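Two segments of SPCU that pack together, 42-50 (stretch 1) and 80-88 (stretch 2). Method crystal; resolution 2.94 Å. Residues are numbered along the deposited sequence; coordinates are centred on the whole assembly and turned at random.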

# COMPACT_ATOMS: atom_id res chain seq x y z
N PHE A 42 10.58 -15.05 -5.01
CA PHE A 42 10.41 -15.36 -3.57
C PHE A 42 9.33 -14.47 -3.02
O PHE A 42 9.26 -13.31 -3.40
CB PHE A 42 11.69 -15.18 -2.73
CG PHE A 42 12.89 -15.94 -3.26
CD1 PHE A 42 12.75 -17.00 -4.14
CD2 PHE A 42 14.18 -15.58 -2.85
CE1 PHE A 42 13.85 -17.66 -4.64
CE2 PHE A 42 15.27 -16.24 -3.35
CZ PHE A 42 15.11 -17.28 -4.25
N VAL A 43 8.55 -15.02 -2.09
CA VAL A 43 7.35 -14.37 -1.58
C VAL A 43 7.15 -14.79 -0.13
O VAL A 43 7.35 -15.94 0.24
CB VAL A 43 6.10 -14.87 -2.32
CG1 VAL A 43 4.84 -14.35 -1.66
CG2 VAL A 43 6.13 -14.48 -3.78
N VAL A 44 6.69 -13.86 0.69
CA VAL A 44 6.36 -14.17 2.07
C VAL A 44 4.96 -13.61 2.37
O VAL A 44 4.57 -12.55 1.89
CB VAL A 44 7.45 -13.66 3.02
CG1 VAL A 44 6.94 -13.53 4.44
CG2 VAL A 44 8.61 -14.63 2.98
N GLU A 45 4.18 -14.38 3.10
CA GLU A 45 2.79 -14.11 3.27
C GLU A 45 2.63 -13.43 4.62
O GLU A 45 3.29 -13.79 5.59
CB GLU A 45 2.03 -15.44 3.22
CG GLU A 45 0.53 -15.33 3.46
CD GLU A 45 0.07 -15.79 4.86
OE1 GLU A 45 0.81 -16.53 5.55
OE2 GLU A 45 -1.05 -15.42 5.26
N LEU A 46 1.76 -12.43 4.69
CA LEU A 46 1.51 -11.74 5.93
C LEU A 46 0.05 -11.79 6.39
O LEU A 46 -0.32 -11.07 7.31
CB LEU A 46 1.97 -10.30 5.82
CG LEU A 46 3.48 -10.06 5.96
CD1 LEU A 46 3.88 -8.66 5.49
CD2 LEU A 46 3.93 -10.27 7.41
N GLY A 47 -0.78 -12.65 5.79
CA GLY A 47 -2.24 -12.61 6.03
C GLY A 47 -3.07 -11.65 5.17
O GLY A 47 -2.55 -10.76 4.48
N LEU A 48 -4.39 -11.84 5.21
CA LEU A 48 -5.32 -10.97 4.49
C LEU A 48 -5.28 -9.59 5.09
O LEU A 48 -5.26 -9.43 6.32
CB LEU A 48 -6.76 -11.52 4.57
CG LEU A 48 -7.02 -12.86 3.89
CD1 LEU A 48 -8.47 -13.30 3.99
CD2 LEU A 48 -6.60 -12.82 2.43
N VAL A 49 -5.30 -8.58 4.23
CA VAL A 49 -5.38 -7.21 4.68
C VAL A 49 -6.54 -7.03 5.64
O VAL A 49 -7.66 -7.50 5.39
CB VAL A 49 -5.50 -6.23 3.52
CG1 VAL A 49 -5.60 -4.82 4.04
CG2 VAL A 49 -4.29 -6.32 2.62
N PRO A 50 -6.27 -6.40 6.79
CA PRO A 50 -7.32 -6.21 7.78
C PRO A 50 -8.18 -5.05 7.40
O PRO A 50 -7.73 -4.15 6.69
CB PRO A 50 -6.56 -5.87 9.06
CG PRO A 50 -5.14 -6.21 8.78
CD PRO A 50 -4.95 -6.07 7.31
N ASP A 80 -4.50 -11.10 -5.65
CA ASP A 80 -5.89 -10.93 -6.05
C ASP A 80 -6.90 -11.34 -4.99
O ASP A 80 -8.03 -10.87 -5.00
CB ASP A 80 -6.17 -11.66 -7.34
CG ASP A 80 -5.07 -11.47 -8.34
OD1 ASP A 80 -4.93 -10.33 -8.83
OD2 ASP A 80 -4.32 -12.44 -8.60
N ALA A 81 -6.49 -12.21 -4.08
CA ALA A 81 -7.34 -12.62 -2.99
C ALA A 81 -7.24 -11.65 -1.81
O ALA A 81 -7.93 -11.81 -0.82
CB ALA A 81 -7.03 -14.04 -2.56
N GLY A 82 -6.42 -10.62 -1.93
CA GLY A 82 -6.37 -9.61 -0.89
C GLY A 82 -5.38 -9.96 0.20
O GLY A 82 -5.44 -9.43 1.30
N ARG A 83 -4.46 -10.87 -0.13
CA ARG A 83 -3.47 -11.36 0.81
C ARG A 83 -2.24 -10.53 0.69
O ARG A 83 -1.71 -10.36 -0.41
CB ARG A 83 -3.13 -12.81 0.53
CG ARG A 83 -2.34 -13.47 1.65
CD ARG A 83 -2.05 -14.94 1.36
NE ARG A 83 -3.28 -15.70 1.25
CZ ARG A 83 -4.04 -15.98 2.29
NH1 ARG A 83 -3.68 -15.56 3.49
NH2 ARG A 83 -5.16 -16.67 2.13
N LEU A 84 -1.79 -10.02 1.84
CA LEU A 84 -0.67 -9.07 1.92
C LEU A 84 0.66 -9.79 1.87
O LEU A 84 0.91 -10.72 2.63
CB LEU A 84 -0.77 -8.23 3.18
CG LEU A 84 -0.32 -6.80 2.91
CD1 LEU A 84 -0.65 -5.98 4.13
CD2 LEU A 84 1.16 -6.75 2.65
N VAL A 85 1.51 -9.37 0.95
CA VAL A 85 2.61 -10.20 0.50
C VAL A 85 3.87 -9.35 0.37
O VAL A 85 3.81 -8.18 -0.03
CB VAL A 85 2.29 -10.83 -0.86
CG1 VAL A 85 3.55 -11.34 -1.52
CG2 VAL A 85 1.28 -11.94 -0.72
N LEU A 86 5.00 -9.92 0.77
CA LEU A 86 6.25 -9.29 0.51
C LEU A 86 6.85 -10.17 -0.51
O LEU A 86 6.76 -11.37 -0.39
CB LEU A 86 7.11 -9.35 1.74
CG LEU A 86 6.77 -8.34 2.82
CD1 LEU A 86 7.34 -8.77 4.16
CD2 LEU A 86 7.31 -6.99 2.43
N TRP A 87 7.47 -9.61 -1.53
CA TRP A 87 8.10 -10.45 -2.53
C TRP A 87 9.29 -9.82 -3.10
O TRP A 87 9.46 -8.61 -2.99
CB TRP A 87 7.13 -10.80 -3.65
CG TRP A 87 6.68 -9.61 -4.47
CD1 TRP A 87 5.64 -8.73 -4.17
CD2 TRP A 87 7.18 -9.17 -5.75
NE1 TRP A 87 5.48 -7.80 -5.17
CE2 TRP A 87 6.36 -8.01 -6.14
CE3 TRP A 87 8.18 -9.59 -6.59
CZ2 TRP A 87 6.57 -7.31 -7.31
CZ3 TRP A 87 8.39 -8.87 -7.80
CH2 TRP A 87 7.60 -7.76 -8.14
N ALA A 88 10.16 -10.65 -3.69
CA ALA A 88 11.30 -10.17 -4.48
C ALA A 88 11.44 -11.10 -5.63
O ALA A 88 10.81 -12.14 -5.65
CB ALA A 88 12.58 -10.17 -3.66

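Two antiparallel strands, 42-48 and 83-88, zip together through backbone hydrogen bonds, with a beta bulge between Glu45 and Leu48 and apolar side chains packed over the ladder. Three of the four bonds of the regular part are short and near-linear: Val44 N donates to Leu86 O at 2.7 Å, Leu86 N to Val44 O at 2.9 Å, and Ala88 N to Phe42 O at 2.8 Å; the return bond from Phe42 N to Ala88 O, 3.0 Å, is weak. Within the bulge, Leu46 N donates to Leu84 O at 2.8 Å, while Leu84 N donates to Gly47 O at 2.8 Å, and the register shifts by one. Gly47 suits this place because at its phi of 86° a CB would jam against the preceding carbonyl; Gly82, with phi 88°, obeys the same rule, and its O accepts from Val49 N at 3.1 Å.

On the face shared by Val43, Glu45, Val85 and Trp87, Val43 CG1 meets Val85 CG1 at 3.3 Å. Leucines supply longer reach: Leu46 CD1 lies 3.7 Å from Leu86 CD1, and Leu84 CD1 lies 4.0 Å from Val49 CG2. Near the bulge, Glu45 OE2 forms a salt bridge with Arg83 NH1 at 3.2 Å, its hydrogen bond weak in angle, so the charge of the buried Arg83 is answered across the strands, while Leu48 CD2 covers one guanidinium face. Together the stretches bury 749 Å².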